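Local coordinates for SufE-like protein 1, chloroplastic/mitochondrial (Arabidopsis thaliana, PDB 4PUI) that activates the cysteine desulfurase NFS2, helping to mobilise sulfur for iron-sulfur cluster assembly, and carries a C-terminal BolA domain, at residues A[3-8]-A[45-50]; A[8-13]-A[23-28]; A[51-56]-A[87-92]. One frame throughout, in Å; residues are numbered along the deposited sequence.

Contact 1 (A[3-8]-A[45-50]); sequences LGSRGM and DGETHF
Glu47 reaches across to the start of helix 5-18 and sets its carboxylate against the backbone N-H groups of Arg6 and Gly7 in the first turn. Glu47 OE1 accepts from Arg6 N at 2.9 Å, met on the syn side of the carboxylate. Glu47 OE2 takes Gly7 N, also at 2.9 Å, from above the carboxylate plane. The negative group lies where the helix N-terminus would be expected to favour it. Phe50 fills in beside this site, its CE2 3.6 Å from Gly7 CA; a side chain at Gly7 would crowd both Phe50 and Leu3. The pair of segments ties the opening helix of this BolA domain, an alpha-beta-beta-alpha-beta fold, to the loop that leads into strand 49-55. Arg6 extends past Phe50 to the Glu47 backbone: CG lies anti to the backbone N (chi1 166°), its CD passes Phe50 CE1 at 3.9 Å, and its NH1 donates to Glu47 O at 2.9 Å, while NE goes to a salt bridge with Glu78. Toward solvent the contact thins. Ser5 OG stands a long 3.4 Å from Glu47 OE1, a weak and unsettled bond, and the exposed Gly46 only skirts the Arg6 guanidinium with its carbonyl oxygen.

Contact 2 (A[8-13]-A[23-28]); sequences MRIREK and LEVEDV
Arg11 reaches over to Leu23 and Val25, joining helix 5-18 to strand 22-27; the axes of segments 8-13 and 23-27 come within 9.0 Å and run nearly antiparallel (163°). Arg11 CB starts against the Val25 CG2 methyl, 4.1 Å away. Arg11 CG is anti to the backbone N (chi1 171°) and passes Leu23 CD2 at 4.0 Å; the chain then bends at chi3, so that the Arg11 and Leu23 side chains pass each other in opposite senses. Over one face of the guanidinium sits Leu23 CD2, offset toward the rim, with NH1 as its nearest atom. NH1 also forms a salt bridge to Glu15 one turn further along the helix, and donates to a water that bonds in turn to Leu23 O. At the tip Arg11 NH2 gives a bent hydrogen bond to Leu23 O, 2.7 Å long, approaching from above the carbonyl plane; it donates as well to another water, whose oxygen also accepts from Val25 N at 3.2 Å. On the buried side Ile10 CG2 meets Val25 CG1 at 4.1 Å, and Leu52 of the next strand backs Val25. An alanine at Arg11 would probably leave Leu23 O without its charged donor, Glu15 without its mate and Leu23 CD2 with a gap where the guanidinium lay. Strand 22-27 is outermost in the sheet of this chain, and an arginine with two waters here supplies polar partners to backbone groups on the edge turned away from strand 49-55.

Contact 3 (A[51-56]-A[87-92]); sequences NLRIVS and SIVAKT
The Asn51 carboxamide presses its OD1 against Ser87 CB, 3.1 Å away, while its ND2 bonds to Glu26 on the strand to the other side. The second flat group, the Arg53 guanidinium, bonds outside the pair: NH1 forms a salt bridge with Glu22, and it is the aliphatic Arg53 CG that meets Val89 CG1, at 4.2 Å. Asn51, Arg53, Val55, Ser87, Val89 and Lys91 make up one face of the sheet; Leu52, Ile54, Ile88 and Ala90 make up the other. Between the faces the backbones of 51-55 and 87-91 run side by side, only 8° from parallel. Leu52 N donates to Ser87 O at 2.8 Å, and Leu52 O then takes Val89 N. One step on, Ile54 gives its N-H to Val89 O and accepts from Lys91 N, and Ser56 N closes the series on Lys91 O at 3.0 Å. This is the parallel pair of the BolA fold: strands 49-55 and 85-91 are neighbours joined by a beta-alpha-beta crossover through helix 64-74 and the short helix 76-79. Helix 64-74 covers the face of Leu52 and Ile54 in part, with Ile71 against Ile54 and Ile88, while helix 5-18 brings Ile10 and Leu14 onto Leu52. Within that face Leu52 CD1 and Ile88 CG1 approach to 4.3 Å. CA-H...O contacts fill in between the N-H bonds, the shortest from Val55 CA to Lys91 O at 3.1 Å. At the far end Val55 CG1, anti to the backbone N (chi1 -175°), packs on the Thr92 carbonyl carbon at 3.7 Å, and Ser56 OG hydrogen-bonds to Leu18 O at the end of the first helix.

In the fold
Contacts 1 and 2 both use helix 5-18, the first at its N-terminal end and the second along the next turns, whereas contact 3 lies within the sheet. Strand 49-55 links the three: contact 1 takes its start, contact 3 the remainder, and strand 22-27 of contact 2 pairs with it through Glu26 O to Asn51 N. Contact 2 lies nearest the chain's centre (about 6 Å, centre to centre), contact 3 at about 7 Å, and contact 1, at about 11 Å, toward the periphery. Their chemistry differs: a carboxylate on helix N-H groups in contact 1, an arginine and waters at an outer strand in contact 2, and regular backbone bonding in contact 3.

Contact 1 (A[3-8]-A[45-50])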
loop_
_atom_site.group_PDB
_atom_site.type_symbol
_atom_site.label_atom_id
_atom_site.label_comp_id
_atom_site.label_asym_id
_atom_site.label_seq_id
_atom_site.Cartn_x
_atom_site.Cartn_y
_atom_site.Cartn_z
ATOM N N LEU A 3 -7.130 -7.334 9.442
ATOM C CA LEU A 3 -5.731 -7.396 9.058
ATOM C C LEU A 3 -4.861 -7.894 10.202
ATOM O O LEU A 3 -5.196 -7.715 11.368
ATOM C CB LEU A 3 -5.245 -6.014 8.616
ATOM C CG LEU A 3 -5.877 -5.450 7.346
ATOM C CD1 LEU A 3 -5.422 -4.014 7.144
ATOM C CD2 LEU A 3 -5.493 -6.309 6.157
ATOM N N GLY A 4 -3.743 -8.519 9.857
ATOM C CA GLY A 4 -2.754 -8.913 10.837
ATOM C C GLY A 4 -1.883 -7.726 11.198
ATOM O O GLY A 4 -2.131 -6.602 10.775
ATOM N N SER A 5 -0.848 -7.970 11.987
ATOM C CA SER A 5 -0.004 -6.878 12.470
ATOM C C SER A 5 0.674 -6.052 11.373
ATOM O O SER A 5 0.704 -4.826 11.463
ATOM C CB SER A 5 1.034 -7.422 13.448
ATOM O OG SER A 5 1.771 -8.467 12.845
ATOM N N ARG A 6 1.218 -6.703 10.345
ATOM C CA ARG A 6 1.839 -5.963 9.239
ATOM C C ARG A 6 0.797 -5.146 8.470
ATOM O O ARG A 6 1.035 -3.983 8.156
ATOM C CB ARG A 6 2.571 -6.881 8.246
ATOM C CG ARG A 6 2.916 -6.179 6.929
ATOM C CD ARG A 6 3.918 -6.960 6.064
ATOM N NE ARG A 6 5.195 -7.061 6.750
ATOM C CZ ARG A 6 5.831 -8.195 7.013
ATOM N NH1 ARG A 6 5.333 -9.357 6.617
ATOM N NH2 ARG A 6 6.985 -8.159 7.666
ATOM N N GLY A 7 -0.339 -5.762 8.156
ATOM C CA GLY A 7 -1.413 -5.063 7.455
ATOM C C GLY A 7 -1.812 -3.790 8.188
ATOM O O GLY A 7 -2.026 -2.743 7.577
ATOM N N MET A 8 -1.918 -3.884 9.509
ATOM C CA MET A 8 -2.282 -2.732 10.326
ATOM C C MET A 8 -1.206 -1.651 10.260
ATOM O O MET A 8 -1.519 -0.458 10.152
ATOM C CB MET A 8 -2.557 -3.153 11.775
ATOM C CG MET A 8 -3.811 -3.986 11.930
ATOM S SD MET A 8 -5.256 -3.146 11.217
ATOM C CE MET A 8 -5.630 -1.941 12.485
ATOM N N ASP A 45 -0.561 -17.278 6.943
ATOM C CA ASP A 45 -0.098 -17.106 5.548
ATOM C C ASP A 45 1.127 -16.208 5.394
ATOM O O ASP A 45 1.717 -16.149 4.314
ATOM C CB ASP A 45 -1.201 -16.666 4.569
ATOM C CG ASP A 45 -2.157 -17.787 4.231
ATOM O OD1 ASP A 45 -1.694 -18.942 4.132
ATOM O OD2 ASP A 45 -3.366 -17.513 4.080
ATOM N N GLY A 46 1.496 -15.491 6.451
ATOM C CA GLY A 46 2.749 -14.764 6.432
ATOM C C GLY A 46 2.715 -13.267 6.213
ATOM O O GLY A 46 3.730 -12.608 6.407
ATOM N N GLU A 47 1.567 -12.726 5.816
ATOM C CA GLU A 47 1.470 -11.317 5.444
ATOM C C GLU A 47 2.556 -10.948 4.448
ATOM O O GLU A 47 3.295 -9.996 4.651
ATOM C CB GLU A 47 1.539 -10.397 6.675
ATOM C CG GLU A 47 0.467 -10.687 7.721
ATOM C CD GLU A 47 0.300 -9.548 8.714
ATOM O OE1 GLU A 47 0.983 -9.570 9.751
ATOM O OE2 GLU A 47 -0.505 -8.626 8.448
ATOM N N THR A 48 2.633 -11.709 3.359
ATOM C CA THR A 48 3.685 -11.532 2.368
ATOM C C THR A 48 3.212 -10.750 1.148
ATOM O O THR A 48 4.022 -10.173 0.431
ATOM C CB THR A 48 4.182 -12.895 1.869
ATOM O OG1 THR A 48 3.065 -13.644 1.386
ATOM C CG2 THR A 48 4.853 -13.661 2.994
ATOM N N HIS A 49 1.901 -10.729 0.915
ATOM C CA HIS A 49 1.350 -10.093 -0.274
ATOM C C HIS A 49 0.114 -9.267 0.051
ATOM O O HIS A 49 -0.820 -9.765 0.675
ATOM C CB HIS A 49 0.977 -11.152 -1.312
ATOM C CG HIS A 49 2.154 -11.886 -1.873
ATOM N ND1 HIS A 49 2.850 -12.833 -1.156
ATOM C CD2 HIS A 49 2.762 -11.808 -3.081
ATOM C CE1 HIS A 49 3.835 -13.308 -1.896
ATOM N NE2 HIS A 49 3.806 -12.699 -3.068
ATOM N N PHE A 50 0.113 -8.008 -0.378
ATOM C CA PHE A 50 -1.049 -7.148 -0.200
ATOM C C PHE A 50 -1.417 -6.457 -1.501
ATOM O O PHE A 50 -0.549 -6.171 -2.324
ATOM C CB PHE A 50 -0.792 -6.071 0.853
ATOM C CG PHE A 50 -0.639 -6.608 2.248
ATOM C CD1 PHE A 50 0.567 -7.132 2.682
ATOM C CD2 PHE A 50 -1.717 -6.582 3.129
ATOM C CE1 PHE A 50 0.698 -7.636 3.978
ATOM C CE2 PHE A 50 -1.596 -7.069 4.420
ATOM C CZ PHE A 50 -0.379 -7.600 4.849
HETATM O O HOH W 1 -2.663 -8.879 7.167
#

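Contact 2 (A[8-13]-A[23-28])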
loop_
_atom_site.group_PDB
_atom_site.type_symbol
_atom_site.label_atom_id
_atom_site.label_comp_id
_atom_site.label_asym_id
_atom_site.label_seq_id
_atom_site.Cartn_x
_atom_site.Cartn_y
_atom_site.Cartn_z
ATOM N N MET A 8 -1.918 -3.884 9.509
ATOM C CA MET A 8 -2.282 -2.732 10.326
ATOM C C MET A 8 -1.206 -1.651 10.260
ATOM O O MET A 8 -1.519 -0.458 10.152
ATOM C CB MET A 8 -2.557 -3.153 11.775
ATOM C CG MET A 8 -3.811 -3.986 11.930
ATOM S SD MET A 8 -5.256 -3.146 11.217
ATOM C CE MET A 8 -5.630 -1.941 12.485
ATOM N N ARG A 9 0.061 -2.063 10.311
ATOM C CA ARG A 9 1.154 -1.102 10.174
ATOM C C ARG A 9 1.146 -0.401 8.817
ATOM O O ARG A 9 1.401 0.808 8.744
ATOM C CB ARG A 9 2.523 -1.770 10.376
ATOM C CG ARG A 9 2.816 -2.161 11.789
ATOM C CD ARG A 9 4.298 -2.505 11.968
ATOM N NE ARG A 9 4.757 -3.550 11.060
ATOM C CZ ARG A 9 4.789 -4.842 11.365
ATOM N NH1 ARG A 9 4.374 -5.249 12.548
ATOM N NH2 ARG A 9 5.230 -5.731 10.484
ATOM N N ILE A 10 0.875 -1.164 7.754
ATOM C CA ILE A 10 0.826 -0.611 6.400
ATOM C C ILE A 10 -0.295 0.420 6.313
ATOM O O ILE A 10 -0.083 1.530 5.830
ATOM C CB ILE A 10 0.625 -1.724 5.342
ATOM C CG1 ILE A 10 1.905 -2.555 5.177
ATOM C CG2 ILE A 10 0.202 -1.139 3.987
ATOM C CD1 ILE A 10 1.694 -3.785 4.291
ATOM N N ARG A 11 -1.469 0.067 6.812
ATOM C CA ARG A 11 -2.598 0.996 6.798
ATOM C C ARG A 11 -2.266 2.269 7.585
ATOM O O ARG A 11 -2.526 3.376 7.130
ATOM C CB ARG A 11 -3.853 0.332 7.363
ATOM C CG ARG A 11 -4.998 1.307 7.588
ATOM C CD ARG A 11 -6.314 0.595 7.856
ATOM N NE ARG A 11 -7.004 0.245 6.623
ATOM C CZ ARG A 11 -7.725 1.101 5.897
ATOM N NH1 ARG A 11 -7.850 2.375 6.271
ATOM N NH2 ARG A 11 -8.323 0.684 4.790
ATOM N N GLU A 12 -1.674 2.117 8.761
ATOM C CA GLU A 12 -1.381 3.294 9.580
ATOM C C GLU A 12 -0.333 4.208 8.933
ATOM O O GLU A 12 -0.436 5.442 9.009
ATOM C CB GLU A 12 -0.958 2.880 10.993
ATOM C CG GLU A 12 -2.140 2.503 11.870
ATOM C CD GLU A 12 -1.730 1.822 13.160
ATOM O OE1 GLU A 12 -0.666 2.180 13.707
ATOM O OE2 GLU A 12 -2.479 0.930 13.624
ATOM N N LYS A 13 0.668 3.603 8.306
ATOM C CA LYS A 13 1.729 4.364 7.650
ATOM C C LYS A 13 1.154 5.175 6.484
ATOM O O LYS A 13 1.470 6.351 6.318
ATOM C CB LYS A 13 2.832 3.430 7.158
ATOM C CG LYS A 13 3.993 4.118 6.421
ATOM C CD LYS A 13 4.802 5.009 7.346
ATOM C CE LYS A 13 5.994 5.625 6.631
ATOM N NZ LYS A 13 7.266 4.883 6.867
ATOM N N LEU A 23 -8.801 4.403 1.141
ATOM C CA LEU A 23 -7.676 3.497 1.346
ATOM C C LEU A 23 -8.152 2.070 1.564
ATOM O O LEU A 23 -9.002 1.806 2.426
ATOM C CB LEU A 23 -6.830 3.944 2.545
ATOM C CG LEU A 23 -5.648 3.034 2.920
ATOM C CD1 LEU A 23 -4.603 2.937 1.811
ATOM C CD2 LEU A 23 -5.019 3.528 4.226
ATOM N N GLU A 24 -7.609 1.141 0.780
ATOM C CA GLU A 24 -7.875 -0.271 0.994
ATOM C C GLU A 24 -6.559 -1.032 1.053
ATOM O O GLU A 24 -5.705 -0.866 0.192
ATOM C CB GLU A 24 -8.743 -0.858 -0.118
ATOM C CG GLU A 24 -8.990 -2.358 0.059
ATOM C CD GLU A 24 -9.874 -2.957 -1.022
ATOM O OE1 GLU A 24 -10.264 -2.224 -1.952
ATOM O OE2 GLU A 24 -10.181 -4.166 -0.932
ATOM N N VAL A 25 -6.412 -1.857 2.081
ATOM C CA VAL A 25 -5.220 -2.674 2.267
ATOM C C VAL A 25 -5.730 -4.095 2.382
ATOM O O VAL A 25 -6.389 -4.449 3.357
ATOM C CB VAL A 25 -4.442 -2.266 3.551
ATOM C CG1 VAL A 25 -3.282 -3.235 3.822
ATOM C CG2 VAL A 25 -3.934 -0.825 3.434
ATOM N N GLU A 26 -5.474 -4.901 1.360
ATOM C CA GLU A 26 -6.037 -6.240 1.306
ATOM C C GLU A 26 -4.918 -7.266 1.355
ATOM O O GLU A 26 -4.027 -7.256 0.506
ATOM C CB GLU A 26 -6.848 -6.412 0.019
ATOM C CG GLU A 26 -7.561 -7.747 -0.099
ATOM C CD GLU A 26 -8.094 -7.998 -1.497
ATOM O OE1 GLU A 26 -7.632 -7.328 -2.447
ATOM O OE2 GLU A 26 -8.970 -8.870 -1.640
ATOM N N ASP A 27 -4.961 -8.139 2.354
ATOM C CA ASP A 27 -3.978 -9.207 2.488
ATOM C C ASP A 27 -4.349 -10.332 1.525
ATOM O O ASP A 27 -5.380 -10.979 1.684
ATOM C CB ASP A 27 -3.956 -9.699 3.945
ATOM C CG ASP A 27 -2.829 -10.674 4.234
ATOM O OD1 ASP A 27 -2.278 -11.264 3.285
ATOM O OD2 ASP A 27 -2.505 -10.867 5.429
ATOM N N VAL A 28 -3.513 -10.557 0.517
ATOM C CA VAL A 28 -3.749 -11.650 -0.420
ATOM C C VAL A 28 -2.649 -12.714 -0.369
ATOM O O VAL A 28 -2.393 -13.422 -1.344
ATOM C CB VAL A 28 -3.960 -11.127 -1.858
ATOM C CG1 VAL A 28 -5.269 -10.330 -1.945
ATOM C CG2 VAL A 28 -2.775 -10.284 -2.312
HETATM O O HOH W 2 -10.262 3.738 4.519
HETATM O O HOH W 3 -8.022 -1.974 4.792
#

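Contact 3 (A[51-56]-A[87-92])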
loop_
_atom_site.group_PDB
_atom_site.type_symbol
_atom_site.label_atom_id
_atom_site.label_comp_id
_atom_site.label_asym_id
_atom_site.label_seq_id
_atom_site.Cartn_x
_atom_site.Cartn_y
_atom_site.Cartn_z
ATOM N N ASN A 51 -2.712 -6.210 -1.673
ATOM C CA ASN A 51 -3.193 -5.292 -2.695
ATOM C C ASN A 51 -3.515 -3.979 -2.010
ATOM O O ASN A 51 -4.205 -3.967 -0.992
ATOM C CB ASN A 51 -4.465 -5.817 -3.383
ATOM C CG ASN A 51 -4.229 -7.097 -4.180
ATOM O OD1 ASN A 51 -3.135 -7.326 -4.692
ATOM N ND2 ASN A 51 -5.262 -7.928 -4.293
ATOM N N LEU A 52 -3.018 -2.876 -2.566
ATOM C CA LEU A 52 -3.303 -1.544 -2.032
ATOM C C LEU A 52 -4.075 -0.709 -3.059
ATOM O O LEU A 52 -3.696 -0.662 -4.228
ATOM C CB LEU A 52 -2.005 -0.816 -1.733
ATOM C CG LEU A 52 -1.007 -1.499 -0.805
ATOM C CD1 LEU A 52 0.232 -0.630 -0.607
ATOM C CD2 LEU A 52 -1.656 -1.799 0.534
ATOM N N ARG A 53 -5.149 -0.056 -2.620
ATOM C CA ARG A 53 -5.803 0.949 -3.449
ATOM C C ARG A 53 -5.818 2.241 -2.655
ATOM O O ARG A 53 -6.387 2.299 -1.565
ATOM C CB ARG A 53 -7.228 0.544 -3.827
ATOM C CG ARG A 53 -7.924 1.568 -4.747
ATOM C CD ARG A 53 -9.370 1.182 -4.990
ATOM N NE ARG A 53 -10.073 2.075 -5.911
ATOM C CZ ARG A 53 -10.706 3.178 -5.532
ATOM N NH1 ARG A 53 -10.691 3.535 -4.262
ATOM N NH2 ARG A 53 -11.353 3.927 -6.426
ATOM N N ILE A 54 -5.155 3.264 -3.186
ATOM C CA ILE A 54 -4.985 4.519 -2.463
ATOM C C ILE A 54 -5.438 5.675 -3.319
ATOM O O ILE A 54 -4.937 5.852 -4.421
ATOM C CB ILE A 54 -3.505 4.753 -2.120
ATOM C CG1 ILE A 54 -2.895 3.462 -1.582
ATOM C CG2 ILE A 54 -3.327 5.943 -1.130
ATOM C CD1 ILE A 54 -1.376 3.507 -1.457
ATOM N N VAL A 55 -6.363 6.472 -2.791
ATOM C CA VAL A 55 -6.748 7.722 -3.442
ATOM C C VAL A 55 -6.257 8.886 -2.575
ATOM O O VAL A 55 -6.723 9.072 -1.449
ATOM C CB VAL A 55 -8.269 7.818 -3.661
ATOM C CG1 VAL A 55 -8.595 9.077 -4.452
ATOM C CG2 VAL A 55 -8.783 6.577 -4.400
ATOM N N SER A 56 -5.279 9.636 -3.080
ATOM C CA SER A 56 -4.661 10.706 -2.287
ATOM C C SER A 56 -4.258 11.871 -3.158
ATOM O O SER A 56 -3.790 11.662 -4.282
ATOM C CB SER A 56 -3.405 10.196 -1.570
ATOM O OG SER A 56 -2.705 11.236 -0.889
ATOM N N SER A 87 0.741 -4.984 -4.675
ATOM C CA SER A 87 0.055 -4.635 -5.910
ATOM C C SER A 87 -0.641 -3.280 -5.710
ATOM O O SER A 87 -1.587 -3.177 -4.933
ATOM C CB SER A 87 -0.957 -5.718 -6.267
ATOM O OG SER A 87 -1.717 -5.348 -7.401
ATOM N N ILE A 88 -0.180 -2.259 -6.422
ATOM C CA ILE A 88 -0.561 -0.885 -6.108
ATOM C C ILE A 88 -1.491 -0.260 -7.150
ATOM O O ILE A 88 -1.204 -0.302 -8.340
ATOM C CB ILE A 88 0.684 -0.019 -5.952
ATOM C CG1 ILE A 88 1.497 -0.504 -4.749
ATOM C CG2 ILE A 88 0.305 1.472 -5.810
ATOM C CD1 ILE A 88 2.876 0.097 -4.650
ATOM N N VAL A 89 -2.612 0.297 -6.687
ATOM C CA VAL A 89 -3.434 1.187 -7.502
ATOM C C VAL A 89 -3.395 2.508 -6.763
ATOM O O VAL A 89 -3.765 2.571 -5.595
ATOM C CB VAL A 89 -4.895 0.695 -7.645
ATOM C CG1 VAL A 89 -5.763 1.764 -8.328
ATOM C CG2 VAL A 89 -4.941 -0.593 -8.453
ATOM N N ALA A 90 -2.889 3.538 -7.426
ATOM C CA ALA A 90 -2.718 4.841 -6.797
ATOM C C ALA A 90 -3.322 5.911 -7.683
ATOM O O ALA A 90 -2.840 6.147 -8.802
ATOM C CB ALA A 90 -1.242 5.129 -6.559
ATOM N N LYS A 91 -4.372 6.556 -7.186
ATOM C CA LYS A 91 -5.099 7.554 -7.963
ATOM C C LYS A 91 -5.252 8.838 -7.184
ATOM O O LYS A 91 -5.231 8.843 -5.958
ATOM C CB LYS A 91 -6.492 7.042 -8.313
ATOM C CG LYS A 91 -6.485 5.688 -8.988
ATOM C CD LYS A 91 -7.880 5.275 -9.429
ATOM C CE LYS A 91 -7.790 4.044 -10.312
ATOM N NZ LYS A 91 -8.710 4.125 -11.479
ATOM N N THR A 92 -5.450 9.933 -7.898
ATOM C CA THR A 92 -5.853 11.169 -7.233
ATOM C C THR A 92 -7.379 11.209 -7.177
ATOM O O THR A 92 -8.043 10.475 -7.909
ATOM C CB THR A 92 -5.356 12.392 -8.001
ATOM O OG1 THR A 92 -5.964 12.398 -9.291
ATOM C CG2 THR A 92 -3.847 12.331 -8.175
#